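Long-range contacts in autophagy protein 5 (Saccharomyces cerevisiae, PDB 2DYO), which takes part in autophagic vesicle formation and cytoplasm-to-vacuole transport, and is required for nucleophagy and mitophagy in yeast: residues 4-12 against 179-189; 203-211 against 277-285. All coordinates share one frame; numbering follows the deposited sequence.

Interaction 1: 4-12 against 179-189; sequences MNDIKQLLW and SVITRNFQDFI
W12 reaches from the N-terminal helix 4-12 into the turn between helices 170-182 and 185-195. CG of W12 stands anti to the backbone N (chi1 -168°), which carries the indole between R183 and F185. The guanidinium of R183 lies flat over one face of the indole, planes 11° apart. Its CZ sits 4.0 Å from the centroid of the six-membered ring of W12, a cation-pi contact. The opposite face takes F185: its CB makes a CH-pi contact with the five-membered ring. The F188 ring is oblique to the indole, with W12 CZ3 over its face, 3.5 Å from F188 CG. The F185 ring in turn sits among N5, K8, Q9 and W12, and Q9 NE2 lies over its face, 3.3 Å from F185 CD2. Beside this aromatic cluster, I189 CD1 touches K8 CD at 3.6 Å.

Two hydrogen bonds join the segments. W12 NE1 donates to R183 O at 3.1 Å, nearly straight but from above the carbonyl plane. R183 NH2 donates to W12 O at 3.2 Å, on a lone pair. R183 NH1 binds V180 O and also E45 O. With an alanine in place of W12, R183 O would probably lose its indole donor and a gap would open between R183 and F185. The contact thus combines aromatic packing with a reciprocal W12–R183 pairing, tying the N-terminal helix to the alpha-helical bundle region.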
ATOM      1  N   MET A   4      18.438   8.635  -4.277  1.00 48.39           N
ATOM      2  CA  MET A   4      17.000   8.718  -4.037  1.00 47.72           C
ATOM      3  C   MET A   4      16.133   8.199  -5.180  1.00 46.34           C
ATOM      4  O   MET A   4      15.310   7.312  -4.980  1.00 44.82           O
ATOM      5  CB  MET A   4      16.587  10.156  -3.725  1.00 48.54           C
ATOM      6  CG  MET A   4      15.172  10.263  -3.174  1.00 49.83           C
ATOM      7  SD  MET A   4      14.484  11.918  -3.298  1.00 53.55           S
ATOM      8  CE  MET A   4      15.204  12.694  -1.860  1.00 55.32           C
ATOM      9  N   ASN A   5      16.303   8.755  -6.376  1.00 46.19           N
ATOM     10  CA  ASN A   5      15.491   8.314  -7.504  1.00 45.46           C
ATOM     11  C   ASN A   5      15.656   6.839  -7.841  1.00 42.10           C
ATOM     12  O   ASN A   5      14.700   6.187  -8.250  1.00 41.90           O
ATOM     13  CB  ASN A   5      15.759   9.168  -8.743  1.00 48.76           C
ATOM     14  CG  ASN A   5      14.616  10.124  -9.037  1.00 52.10           C
ATOM     15  OD1 ASN A   5      14.299  10.393 -10.195  1.00 54.69           O
ATOM     16  ND2 ASN A   5      13.990  10.643  -7.982  1.00 52.47           N
ATOM     17  N   ASP A   6      16.862   6.308  -7.676  1.00 39.63           N
ATOM     18  CA  ASP A   6      17.077   4.894  -7.945  1.00 37.77           C
ATOM     19  C   ASP A   6      16.253   4.101  -6.935  1.00 35.41           C
ATOM     20  O   ASP A   6      15.606   3.112  -7.281  1.00 34.08           O
ATOM     21  CB  ASP A   6      18.555   4.531  -7.805  1.00 40.56           C
ATOM     22  CG  ASP A   6      19.384   5.002  -8.982  1.00 45.10           C
ATOM     23  OD1 ASP A   6      19.449   6.227  -9.214  1.00 48.35           O
ATOM     24  OD2 ASP A   6      19.964   4.141  -9.677  1.00 46.89           O
ATOM     25  N   ILE A   7      16.282   4.551  -5.684  1.00 30.99           N
ATOM     26  CA  ILE A   7      15.532   3.904  -4.617  1.00 27.73           C
ATOM     27  C   ILE A   7      14.038   4.003  -4.924  1.00 26.16           C
ATOM     28  O   ILE A   7      13.323   3.010  -4.856  1.00 25.08           O
ATOM     29  CB  ILE A   7      15.827   4.575  -3.249  1.00 28.13           C
ATOM     30  CG1 ILE A   7      17.269   4.273  -2.824  1.00 29.49           C
ATOM     31  CG2 ILE A   7      14.844   4.076  -2.189  1.00 24.19           C
ATOM     32  CD1 ILE A   7      17.717   5.010  -1.569  1.00 28.70           C
ATOM     33  N   LYS A   8      13.573   5.201  -5.270  1.00 27.06           N
ATOM     34  CA  LYS A   8      12.159   5.400  -5.587  1.00 28.00           C
ATOM     35  C   LYS A   8      11.734   4.569  -6.793  1.00 28.82           C
ATOM     36  O   LYS A   8      10.585   4.142  -6.879  1.00 29.33           O
ATOM     37  CB  LYS A   8      11.862   6.882  -5.841  1.00 27.53           C
ATOM     38  CG  LYS A   8      11.899   7.734  -4.578  1.00 28.49           C
ATOM     39  CD  LYS A   8      11.424   9.150  -4.830  1.00 27.75           C
ATOM     40  CE  LYS A   8      11.446   9.969  -3.548  1.00 28.83           C
ATOM     41  NZ  LYS A   8      10.971  11.362  -3.752  1.00 28.07           N
ATOM     42  N   GLN A   9      12.662   4.334  -7.717  1.00 28.19           N
ATOM     43  CA  GLN A   9      12.361   3.533  -8.899  1.00 27.18           C
ATOM     44  C   GLN A   9      12.122   2.085  -8.473  1.00 26.38           C
ATOM     45  O   GLN A   9      11.250   1.403  -9.007  1.00 24.11           O
ATOM     46  CB  GLN A   9      13.520   3.604  -9.894  1.00 31.19           C
ATOM     47  CG  GLN A   9      13.282   2.875 -11.218  1.00 34.48           C
ATOM     48  CD  GLN A   9      12.089   3.416 -11.990  1.00 36.70           C
ATOM     49  OE1 GLN A   9      10.982   2.885 -11.903  1.00 38.63           O
ATOM     50  NE2 GLN A   9      12.311   4.484 -12.746  1.00 36.22           N
ATOM     51  N   LEU A  10      12.904   1.622  -7.506  1.00 25.39           N
ATOM     52  CA  LEU A  10      12.759   0.266  -6.998  1.00 24.15           C
ATOM     53  C   LEU A  10      11.406   0.101  -6.308  1.00 21.89           C
ATOM     54  O   LEU A  10      10.759  -0.940  -6.425  1.00 21.01           O
ATOM     55  CB  LEU A  10      13.882  -0.058  -6.003  1.00 25.57           C
ATOM     56  CG  LEU A  10      15.281  -0.279  -6.586  1.00 28.86           C
ATOM     57  CD1 LEU A  10      16.289  -0.470  -5.456  1.00 28.69           C
ATOM     58  CD2 LEU A  10      15.264  -1.499  -7.497  1.00 27.29           C
ATOM     59  N   LEU A  11      10.982   1.132  -5.588  1.00 20.11           N
ATOM     60  CA  LEU A  11       9.704   1.092  -4.885  1.00 20.65           C
ATOM     61  C   LEU A  11       8.567   1.127  -5.896  1.00 20.67           C
ATOM     62  O   LEU A  11       7.554   0.442  -5.738  1.00 21.05           O
ATOM     63  CB  LEU A  11       9.598   2.281  -3.926  1.00 18.94           C
ATOM     64  CG  LEU A  11      10.661   2.298  -2.816  1.00 18.25           C
ATOM     65  CD1 LEU A  11      10.477   3.525  -1.928  1.00 15.99           C
ATOM     66  CD2 LEU A  11      10.541   1.015  -1.984  1.00 16.29           C
ATOM     67  N   TRP A  12       8.752   1.919  -6.943  1.00 21.62           N
ATOM     68  CA  TRP A  12       7.746   2.050  -7.990  1.00 24.09           C
ATOM     69  C   TRP A  12       7.600   0.723  -8.718  1.00 23.69           C
ATOM     70  O   TRP A  12       6.495   0.321  -9.076  1.00 24.93           O
ATOM     71  CB  TRP A  12       8.148   3.150  -8.974  1.00 23.84           C
ATOM     72  CG  TRP A  12       7.046   3.550  -9.901  1.00 25.47           C
ATOM     73  CD1 TRP A  12       6.955   3.281 -11.237  1.00 26.82           C
ATOM     74  CD2 TRP A  12       5.878   4.308  -9.562  1.00 25.21           C
ATOM     75  NE1 TRP A  12       5.801   3.828 -11.753  1.00 27.08           N
ATOM     76  CE2 TRP A  12       5.120   4.463 -10.747  1.00 26.75           C
ATOM     77  CE3 TRP A  12       5.394   4.867  -8.371  1.00 25.00           C
ATOM     78  CZ2 TRP A  12       3.905   5.161 -10.777  1.00 26.32           C
ATOM     79  CZ3 TRP A  12       4.184   5.562  -8.398  1.00 21.75           C
ATOM     80  CH2 TRP A  12       3.454   5.701  -9.596  1.00 27.41           C
ATOM     81  N   SER A 179      -1.011   8.728 -13.001  1.00 24.44           N
ATOM     82  CA  SER A 179       0.281   8.054 -13.025  1.00 24.31           C
ATOM     83  C   SER A 179       0.260   6.768 -12.205  1.00 23.66           C
ATOM     84  O   SER A 179       1.016   5.844 -12.482  1.00 23.81           O
ATOM     85  CB  SER A 179       1.373   8.974 -12.481  1.00 24.16           C
ATOM     86  OG  SER A 179       1.173   9.224 -11.102  1.00 24.24           O
ATOM     87  N   VAL A 180      -0.599   6.716 -11.189  1.00 24.90           N
ATOM     88  CA  VAL A 180      -0.706   5.524 -10.349  1.00 25.01           C
ATOM     89  C   VAL A 180      -1.290   4.348 -11.135  1.00 25.33           C
ATOM     90  O   VAL A 180      -0.898   3.197 -10.933  1.00 24.97           O
ATOM     91  CB  VAL A 180      -1.611   5.773  -9.122  1.00 23.71           C
ATOM     92  CG1 VAL A 180      -1.712   4.495  -8.288  1.00 22.45           C
ATOM     93  CG2 VAL A 180      -1.050   6.919  -8.279  1.00 25.49           C
ATOM     94  N   ILE A 181      -2.229   4.647 -12.029  1.00 24.10           N
ATOM     95  CA  ILE A 181      -2.868   3.614 -12.836  1.00 25.76           C
ATOM     96  C   ILE A 181      -1.974   3.204 -14.000  1.00 25.56           C
ATOM     97  O   ILE A 181      -1.789   2.014 -14.263  1.00 25.19           O
ATOM     98  CB  ILE A 181      -4.218   4.102 -13.417  1.00 28.77           C
ATOM     99  CG1 ILE A 181      -5.118   4.636 -12.300  1.00 28.53           C
ATOM    100  CG2 ILE A 181      -4.901   2.958 -14.150  1.00 29.86           C
ATOM    101  CD1 ILE A 181      -5.538   3.596 -11.281  1.00 29.87           C
ATOM    102  N   THR A 182      -1.421   4.194 -14.697  1.00 26.36           N
ATOM    103  CA  THR A 182      -0.555   3.930 -15.843  1.00 26.12           C
ATOM    104  C   THR A 182       0.865   3.531 -15.450  1.00 27.00           C
ATOM    105  O   THR A 182       1.601   2.975 -16.259  1.00 21.99           O
ATOM    106  CB  THR A 182      -0.454   5.163 -16.760  1.00 27.79           C
ATOM    107  OG1 THR A 182       0.016   6.281 -16.002  1.00 29.47           O
ATOM    108  CG2 THR A 182      -1.806   5.498 -17.363  1.00 29.77           C
ATOM    109  N   ARG A 183       1.243   3.813 -14.205  1.00 24.86           N
ATOM    110  CA  ARG A 183       2.586   3.509 -13.711  1.00 25.47           C
ATOM    111  C   ARG A 183       3.609   4.436 -14.363  1.00 26.18           C
ATOM    112  O   ARG A 183       4.721   4.022 -14.684  1.00 27.11           O
ATOM    113  CB  ARG A 183       2.967   2.047 -13.987  1.00 23.39           C
ATOM    114  CG  ARG A 183       1.958   1.024 -13.481  1.00 25.32           C
ATOM    115  CD  ARG A 183       1.520   1.329 -12.055  1.00 25.06           C
ATOM    116  NE  ARG A 183       2.614   1.225 -11.094  1.00 26.49           N
ATOM    117  CZ  ARG A 183       2.523   1.616  -9.825  1.00 26.18           C
ATOM    118  NH1 ARG A 183       1.390   2.143  -9.373  1.00 23.53           N
ATOM    119  NH2 ARG A 183       3.559   1.467  -9.006  1.00 26.86           N
ATOM    120  N   ASN A 184       3.217   5.687 -14.571  1.00 27.30           N
ATOM    121  CA  ASN A 184       4.108   6.675 -15.167  1.00 29.32           C
ATOM    122  C   ASN A 184       4.954   7.269 -14.045  1.00 27.92           C
ATOM    123  O   ASN A 184       4.552   8.232 -13.391  1.00 25.26           O
ATOM    124  CB  ASN A 184       3.311   7.792 -15.844  1.00 29.63           C
ATOM    125  CG  ASN A 184       4.194   8.727 -16.653  1.00 34.04           C
ATOM    126  OD1 ASN A 184       5.256   9.149 -16.189  1.00 34.18           O
ATOM    127  ND2 ASN A 184       3.758   9.058 -17.867  1.00 32.65           N
ATOM    128  N   PHE A 185       6.124   6.680 -13.830  1.00 28.63           N
ATOM    129  CA  PHE A 185       7.041   7.118 -12.784  1.00 27.45           C
ATOM    130  C   PHE A 185       7.384   8.600 -12.886  1.00 28.15           C
ATOM    131  O   PHE A 185       7.346   9.326 -11.885  1.00 24.60           O
ATOM    132  CB  PHE A 185       8.323   6.286 -12.857  1.00 28.80           C
ATOM    133  CG  PHE A 185       9.321   6.610 -11.785  1.00 30.18           C
ATOM    134  CD1 PHE A 185       9.044   6.331 -10.449  1.00 31.23           C
ATOM    135  CD2 PHE A 185      10.549   7.178 -12.110  1.00 31.41           C
ATOM    136  CE1 PHE A 185       9.979   6.608  -9.450  1.00 32.34           C
ATOM    137  CE2 PHE A 185      11.491   7.461 -11.118  1.00 33.02           C
ATOM    138  CZ  PHE A 185      11.205   7.174  -9.787  1.00 32.24           C
ATOM    139  N   GLN A 186       7.716   9.051 -14.094  1.00 27.52           N
ATOM    140  CA  GLN A 186       8.083  10.446 -14.304  1.00 28.15           C
ATOM    141  C   GLN A 186       7.009  11.422 -13.842  1.00 27.50           C
ATOM    142  O   GLN A 186       7.304  12.404 -13.162  1.00 27.64           O
ATOM    143  CB  GLN A 186       8.408  10.702 -15.783  1.00 30.69           C
ATOM    144  CG  GLN A 186       9.632   9.962 -16.303  1.00 33.52           C
ATOM    145  CD  GLN A 186       9.494   8.449 -16.227  1.00 37.94           C
ATOM    146  OE1 GLN A 186       8.477   7.881 -16.633  1.00 38.85           O
ATOM    147  NE2 GLN A 186      10.527   7.786 -15.717  1.00 38.25           N
ATOM    148  N   ASP A 187       5.760  11.168 -14.214  1.00 27.73           N
ATOM    149  CA  ASP A 187       4.687  12.060 -13.804  1.00 27.61           C
ATOM    150  C   ASP A 187       4.510  12.033 -12.287  1.00 26.26           C
ATOM    151  O   ASP A 187       4.342  13.075 -11.659  1.00 27.64           O
ATOM    152  CB  ASP A 187       3.372  11.671 -14.475  1.00 29.15           C
ATOM    153  CG  ASP A 187       3.353  11.989 -15.962  1.00 32.02           C
ATOM    154  OD1 ASP A 187       2.323  11.709 -16.605  1.00 33.27           O
ATOM    155  OD2 ASP A 187       4.361  12.515 -16.484  1.00 31.64           O
ATOM    156  N   PHE A 188       4.555  10.843 -11.698  1.00 25.69           N
ATOM    157  CA  PHE A 188       4.382  10.734 -10.253  1.00 24.76           C
ATOM    158  C   PHE A 188       5.450  11.524  -9.504  1.00 24.53           C
ATOM    159  O   PHE A 188       5.141  12.303  -8.603  1.00 25.19           O
ATOM    160  CB  PHE A 188       4.410   9.269  -9.806  1.00 24.63           C
ATOM    161  CG  PHE A 188       4.143   9.093  -8.339  1.00 26.53           C
ATOM    162  CD1 PHE A 188       5.167   9.240  -7.411  1.00 25.63           C
ATOM    163  CD2 PHE A 188       2.850   8.862  -7.882  1.00 26.77           C
ATOM    164  CE1 PHE A 188       4.909   9.167  -6.046  1.00 27.60           C
ATOM    165  CE2 PHE A 188       2.581   8.788  -6.515  1.00 27.52           C
ATOM    166  CZ  PHE A 188       3.611   8.942  -5.598  1.00 26.47           C
ATOM    167  N   ILE A 189       6.708  11.319  -9.876  1.00 26.59           N
ATOM    168  CA  ILE A 189       7.814  12.027  -9.239  1.00 28.84           C
ATOM    169  C   ILE A 189       7.670  13.536  -9.424  1.00 30.44           C
ATOM    170  O   ILE A 189       7.919  14.318  -8.506  1.00 31.05           O
ATOM    171  CB  ILE A 189       9.167  11.586  -9.837  1.00 28.94           C
ATOM    172  CG1 ILE A 189       9.506  10.167  -9.369  1.00 30.44           C
ATOM    173  CG2 ILE A 189      10.257  12.582  -9.461  1.00 27.29           C
ATOM    174  CD1 ILE A 189       9.704  10.042  -7.865  1.00 27.63           C
TER
HETATM  175  O   HOH W   1      11.428   5.087 -15.309  1.00 39.60           O
HETATM  176  O   HOH W   2       4.842  -0.414 -11.781  1.00 26.68           O

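Interaction 2: 203-211 against 277-285; sequences IPLIIQTSR and DGFLYITLV
This is a parallel strand pairing at the centre of the mixed five-stranded sheet of the UblB domain. Strand 205-208 runs beside strand 280-286. The axes of 205-208 and 280-285 come within 4.9 Å, and their directions differ by 19°. Both are inner strands: 205-208 also borders 218-219, and 280-286 borders 251-255.

Five backbone hydrogen bonds hold the pair. L280 N, I282 N and L284 N donate to P204 O, I206 O and Q208 O. I206 N and Q208 N donate to L280 O and I282 O. The shortest runs from L284 N to Q208 O, 2.8 Å.

L205, I207, L280 and I282 share one face of the sheet. L205 CD1 meets L280 CD2 at 3.8 Å, the two side chains lying side by side. I207 CG1 meets I282 CD1 at 3.6 Å. CG1 of I282 stands between its backbone N and carbonyl carbon (chi1 58°), which places CD1 against I207 CG1.

I206, Q208, Y281 and T283 line the other face. I206 CD1 lies over the F279 ring, a CH-pi contact 4.1 Å from the ring centroid. The same methyl touches Y281 CE2 at 3.5 Å. Y281 OH donates to D277 OD1 at 2.6 Å, which fixes the far end of the ring. D277 OD2 accepts from F279 N, forming an Asx turn ahead of the strand. Q208 NE2 donates to T283 OG1 at 2.9 Å, with the hydroxyl in the amide plane, and also to V92 O of helix 90-98. Helix 142-159 packs on P204 and F279.

The first and last strands of the domain are thus parallel neighbours in a sheet of order 2-1-5-3-4, the arrangement of the ubiquitin-like beta-grasp fold.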
ATOM      1  N   ILE A 203       6.588  14.894  10.295  1.00 22.93           N
ATOM      2  CA  ILE A 203       6.663  13.708   9.444  1.00 22.21           C
ATOM      3  C   ILE A 203       5.335  12.947   9.394  1.00 20.76           C
ATOM      4  O   ILE A 203       4.785  12.575  10.437  1.00 19.29           O
ATOM      5  CB  ILE A 203       7.745  12.704   9.931  1.00 23.06           C
ATOM      6  CG1 ILE A 203       9.136  13.348   9.906  1.00 23.70           C
ATOM      7  CG2 ILE A 203       7.733  11.454   9.041  1.00 23.18           C
ATOM      8  CD1 ILE A 203       9.674  13.636   8.515  1.00 24.49           C
ATOM      9  N   PRO A 204       4.802  12.721   8.180  1.00 19.94           N
ATOM     10  CA  PRO A 204       3.545  11.991   7.995  1.00 20.63           C
ATOM     11  C   PRO A 204       3.908  10.524   8.220  1.00 19.93           C
ATOM     12  O   PRO A 204       4.349   9.833   7.292  1.00 20.68           O
ATOM     13  CB  PRO A 204       3.187  12.263   6.530  1.00 20.28           C
ATOM     14  CG  PRO A 204       3.914  13.556   6.217  1.00 23.25           C
ATOM     15  CD  PRO A 204       5.230  13.345   6.916  1.00 21.27           C
ATOM     16  N   LEU A 205       3.742  10.068   9.454  1.00 18.50           N
ATOM     17  CA  LEU A 205       4.085   8.703   9.823  1.00 19.68           C
ATOM     18  C   LEU A 205       2.915   7.925  10.402  1.00 19.95           C
ATOM     19  O   LEU A 205       2.195   8.415  11.272  1.00 21.53           O
ATOM     20  CB  LEU A 205       5.216   8.722  10.857  1.00 17.67           C
ATOM     21  CG  LEU A 205       5.631   7.380  11.473  1.00 21.80           C
ATOM     22  CD1 LEU A 205       6.330   6.520  10.419  1.00 19.84           C
ATOM     23  CD2 LEU A 205       6.573   7.631  12.668  1.00 19.85           C
ATOM     24  N   ILE A 206       2.739   6.707   9.911  1.00 18.12           N
ATOM     25  CA  ILE A 206       1.701   5.822  10.400  1.00 19.02           C
ATOM     26  C   ILE A 206       2.438   4.582  10.886  1.00 20.61           C
ATOM     27  O   ILE A 206       3.301   4.048  10.182  1.00 18.65           O
ATOM     28  CB  ILE A 206       0.696   5.450   9.288  1.00 19.75           C
ATOM     29  CG1 ILE A 206      -0.176   6.673   8.979  1.00 20.97           C
ATOM     30  CG2 ILE A 206      -0.153   4.253   9.727  1.00 17.87           C
ATOM     31  CD1 ILE A 206      -1.151   6.492   7.842  1.00 26.21           C
ATOM     32  N   ILE A 207       2.121   4.153  12.103  1.00 20.55           N
ATOM     33  CA  ILE A 207       2.760   2.980  12.703  1.00 20.76           C
ATOM     34  C   ILE A 207       1.709   1.913  12.938  1.00 22.65           C
ATOM     35  O   ILE A 207       0.678   2.182  13.542  1.00 20.59           O
ATOM     36  CB  ILE A 207       3.410   3.331  14.055  1.00 20.84           C
ATOM     37  CG1 ILE A 207       4.440   4.449  13.863  1.00 20.94           C
ATOM     38  CG2 ILE A 207       4.075   2.092  14.644  1.00 23.49           C
ATOM     39  CD1 ILE A 207       5.050   4.969  15.166  1.00 20.92           C
ATOM     40  N   GLN A 208       1.973   0.702  12.458  1.00 23.39           N
ATOM     41  CA  GLN A 208       1.022  -0.391  12.616  1.00 26.58           C
ATOM     42  C   GLN A 208       1.711  -1.669  13.067  1.00 26.81           C
ATOM     43  O   GLN A 208       2.925  -1.808  12.931  1.00 26.18           O
ATOM     44  CB  GLN A 208       0.312  -0.665  11.281  1.00 25.22           C
ATOM     45  CG  GLN A 208       1.230  -1.282  10.209  1.00 27.56           C
ATOM     46  CD  GLN A 208       0.500  -1.615   8.911  1.00 30.14           C
ATOM     47  OE1 GLN A 208      -0.690  -1.348   8.768  1.00 30.55           O
ATOM     48  NE2 GLN A 208       1.218  -2.201   7.962  1.00 28.99           N
ATOM     49  N   THR A 209       0.928  -2.591  13.622  1.00 30.98           N
ATOM     50  CA  THR A 209       1.447  -3.891  14.032  1.00 36.47           C
ATOM     51  C   THR A 209       0.877  -4.893  13.027  1.00 40.26           C
ATOM     52  O   THR A 209       0.695  -4.552  11.858  1.00 42.32           O
ATOM     53  CB  THR A 209       1.009  -4.272  15.466  1.00 36.42           C
ATOM     54  OG1 THR A 209      -0.417  -4.180  15.580  1.00 37.09           O
ATOM     55  CG2 THR A 209       1.677  -3.351  16.490  1.00 36.33           C
ATOM     56  N   SER A 210       0.574  -6.109  13.465  1.00 45.17           N
ATOM     57  CA  SER A 210       0.041  -7.119  12.555  1.00 48.34           C
ATOM     58  C   SER A 210      -1.477  -7.317  12.575  1.00 50.71           C
ATOM     59  O   SER A 210      -2.124  -7.183  13.616  1.00 51.51           O
ATOM     60  CB  SER A 210       0.716  -8.466  12.824  1.00 48.33           C
ATOM     61  OG  SER A 210       0.130  -9.492  12.040  1.00 49.91           O
ATOM     62  N   ARG A 211      -2.032  -7.626  11.403  1.00 52.70           N
ATOM     63  CA  ARG A 211      -3.461  -7.900  11.253  1.00 54.37           C
ATOM     64  C   ARG A 211      -3.569  -9.413  11.283  1.00 55.97           C
ATOM     65  O   ARG A 211      -4.660  -9.975  11.381  1.00 57.13           O
ATOM     66  CB  ARG A 211      -3.985  -7.393   9.906  1.00 52.49           C
ATOM     67  CG  ARG A 211      -4.146  -5.886   9.814  1.00 50.46           C
ATOM     68  CD  ARG A 211      -4.423  -5.449   8.382  1.00 48.29           C
ATOM     69  NE  ARG A 211      -4.417  -3.998   8.254  1.00 45.47           N
ATOM     70  CZ  ARG A 211      -5.322  -3.198   8.806  1.00 44.84           C
ATOM     71  NH1 ARG A 211      -6.314  -3.710   9.523  1.00 43.53           N
ATOM     72  NH2 ARG A 211      -5.226  -1.883   8.657  1.00 44.52           N
ATOM     73  N   ASP A 277       0.924   7.292  -1.225  1.00 18.94           N
ATOM     74  CA  ASP A 277      -0.139   8.172  -0.745  1.00 20.11           C
ATOM     75  C   ASP A 277       0.469   9.302   0.084  1.00 19.84           C
ATOM     76  O   ASP A 277      -0.250  10.088   0.698  1.00 18.59           O
ATOM     77  CB  ASP A 277      -1.167   7.404   0.091  1.00 18.48           C
ATOM     78  CG  ASP A 277      -0.581   6.813   1.359  1.00 21.51           C
ATOM     79  OD1 ASP A 277      -1.376   6.298   2.172  1.00 21.33           O
ATOM     80  OD2 ASP A 277       0.658   6.851   1.546  1.00 19.13           O
ATOM     81  N   GLY A 278       1.800   9.375   0.091  1.00 19.55           N
ATOM     82  CA  GLY A 278       2.485  10.427   0.825  1.00 19.47           C
ATOM     83  C   GLY A 278       2.867  10.114   2.261  1.00 20.05           C
ATOM     84  O   GLY A 278       3.659  10.839   2.867  1.00 21.70           O
ATOM     85  N   PHE A 279       2.312   9.043   2.812  1.00 18.99           N
ATOM     86  CA  PHE A 279       2.621   8.656   4.184  1.00 17.88           C
ATOM     87  C   PHE A 279       3.717   7.602   4.262  1.00 17.92           C
ATOM     88  O   PHE A 279       3.813   6.722   3.398  1.00 16.56           O
ATOM     89  CB  PHE A 279       1.380   8.095   4.896  1.00 18.82           C
ATOM     90  CG  PHE A 279       0.472   9.147   5.468  1.00 21.35           C
ATOM     91  CD1 PHE A 279      -0.562   9.685   4.711  1.00 24.37           C
ATOM     92  CD2 PHE A 279       0.651   9.597   6.772  1.00 22.24           C
ATOM     93  CE1 PHE A 279      -1.409  10.659   5.248  1.00 23.97           C
ATOM     94  CE2 PHE A 279      -0.190  10.569   7.316  1.00 23.89           C
ATOM     95  CZ  PHE A 279      -1.220  11.100   6.551  1.00 26.38           C
ATOM     96  N   LEU A 280       4.549   7.711   5.293  1.00 17.75           N
ATOM     97  CA  LEU A 280       5.590   6.719   5.542  1.00 16.50           C
ATOM     98  C   LEU A 280       4.926   5.723   6.479  1.00 16.91           C
ATOM     99  O   LEU A 280       4.365   6.115   7.502  1.00 15.36           O
ATOM    100  CB  LEU A 280       6.796   7.333   6.254  1.00 17.20           C
ATOM    101  CG  LEU A 280       7.778   6.282   6.795  1.00 18.11           C
ATOM    102  CD1 LEU A 280       8.434   5.525   5.632  1.00 20.28           C
ATOM    103  CD2 LEU A 280       8.832   6.962   7.646  1.00 21.24           C
ATOM    104  N   TYR A 281       4.970   4.440   6.132  1.00 16.59           N
ATOM    105  CA  TYR A 281       4.366   3.421   6.978  1.00 17.45           C
ATOM    106  C   TYR A 281       5.416   2.485   7.551  1.00 18.96           C
ATOM    107  O   TYR A 281       6.285   1.999   6.828  1.00 17.35           O
ATOM    108  CB  TYR A 281       3.374   2.547   6.196  1.00 18.74           C
ATOM    109  CG  TYR A 281       2.111   3.226   5.734  1.00 18.10           C
ATOM    110  CD1 TYR A 281       2.083   3.963   4.559  1.00 17.74           C
ATOM    111  CD2 TYR A 281       0.925   3.090   6.458  1.00 16.64           C
ATOM    112  CE1 TYR A 281       0.899   4.546   4.101  1.00 15.74           C
ATOM    113  CE2 TYR A 281      -0.257   3.668   6.016  1.00 18.31           C
ATOM    114  CZ  TYR A 281      -0.264   4.390   4.835  1.00 16.85           C
ATOM    115  OH  TYR A 281      -1.432   4.929   4.371  1.00 18.44           O
ATOM    116  N   ILE A 282       5.358   2.245   8.855  1.00 18.10           N
ATOM    117  CA  ILE A 282       6.277   1.276   9.419  1.00 18.33           C
ATOM    118  C   ILE A 282       5.431   0.203  10.071  1.00 18.09           C
ATOM    119  O   ILE A 282       4.351   0.477  10.618  1.00 17.39           O
ATOM    120  CB  ILE A 282       7.288   1.885  10.424  1.00 19.97           C
ATOM    121  CG1 ILE A 282       6.574   2.569  11.579  1.00 20.79           C
ATOM    122  CG2 ILE A 282       8.208   2.875   9.700  1.00 19.91           C
ATOM    123  CD1 ILE A 282       7.542   3.267  12.520  1.00 24.27           C
ATOM    124  N   THR A 283       5.903  -1.030   9.966  1.00 16.49           N
ATOM    125  CA  THR A 283       5.200  -2.166  10.537  1.00 19.50           C
ATOM    126  C   THR A 283       6.089  -2.773  11.614  1.00 19.45           C
ATOM    127  O   THR A 283       7.240  -3.116  11.359  1.00 19.43           O
ATOM    128  CB  THR A 283       4.902  -3.213   9.448  1.00 19.49           C
ATOM    129  OG1 THR A 283       4.063  -2.618   8.448  1.00 21.55           O
ATOM    130  CG2 THR A 283       4.205  -4.432  10.040  1.00 21.11           C
ATOM    131  N   LEU A 284       5.556  -2.881  12.824  1.00 20.13           N
ATOM    132  CA  LEU A 284       6.312  -3.432  13.936  1.00 23.95           C
ATOM    133  C   LEU A 284       6.050  -4.923  14.051  1.00 25.23           C
ATOM    134  O   LEU A 284       4.902  -5.351  14.142  1.00 27.24           O
ATOM    135  CB  LEU A 284       5.913  -2.739  15.237  1.00 24.66           C
ATOM    136  CG  LEU A 284       5.997  -1.211  15.213  1.00 25.33           C
ATOM    137  CD1 LEU A 284       5.528  -0.662  16.556  1.00 27.64           C
ATOM    138  CD2 LEU A 284       7.424  -0.766  14.910  1.00 24.55           C
ATOM    139  N   VAL A 285       7.116  -5.712  14.043  1.00 28.51           N
ATOM    140  CA  VAL A 285       6.979  -7.158  14.161  1.00 31.06           C
ATOM    141  C   VAL A 285       7.885  -7.697  15.270  1.00 33.95           C
ATOM    142  O   VAL A 285       9.014  -7.239  15.448  1.00 30.47           O
ATOM    143  CB  VAL A 285       7.336  -7.863  12.835  1.00 32.45           C
ATOM    144  CG1 VAL A 285       6.534  -7.248  11.684  1.00 34.23           C
ATOM    145  CG2 VAL A 285       8.812  -7.747  12.568  1.00 32.05           C
TER

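The two contacts follow one another along the chain. Helix 185-195, which begins in interaction 1, leads directly to strand 205-208 of interaction 2. Their centres are 20 Å apart, and their nearest atoms are about 5 Å apart without touching. Helix 266-273 and the chain after it link the two sites: I7 packs on L273 and V180 on F276, just before segment 277-285. Neither contact contains K152, the residue that is conjugated to ATG12; the conjugate is not present in this structure. K152 lies on helix 142-159, the helix that packs against P204 and F279 of interaction 2.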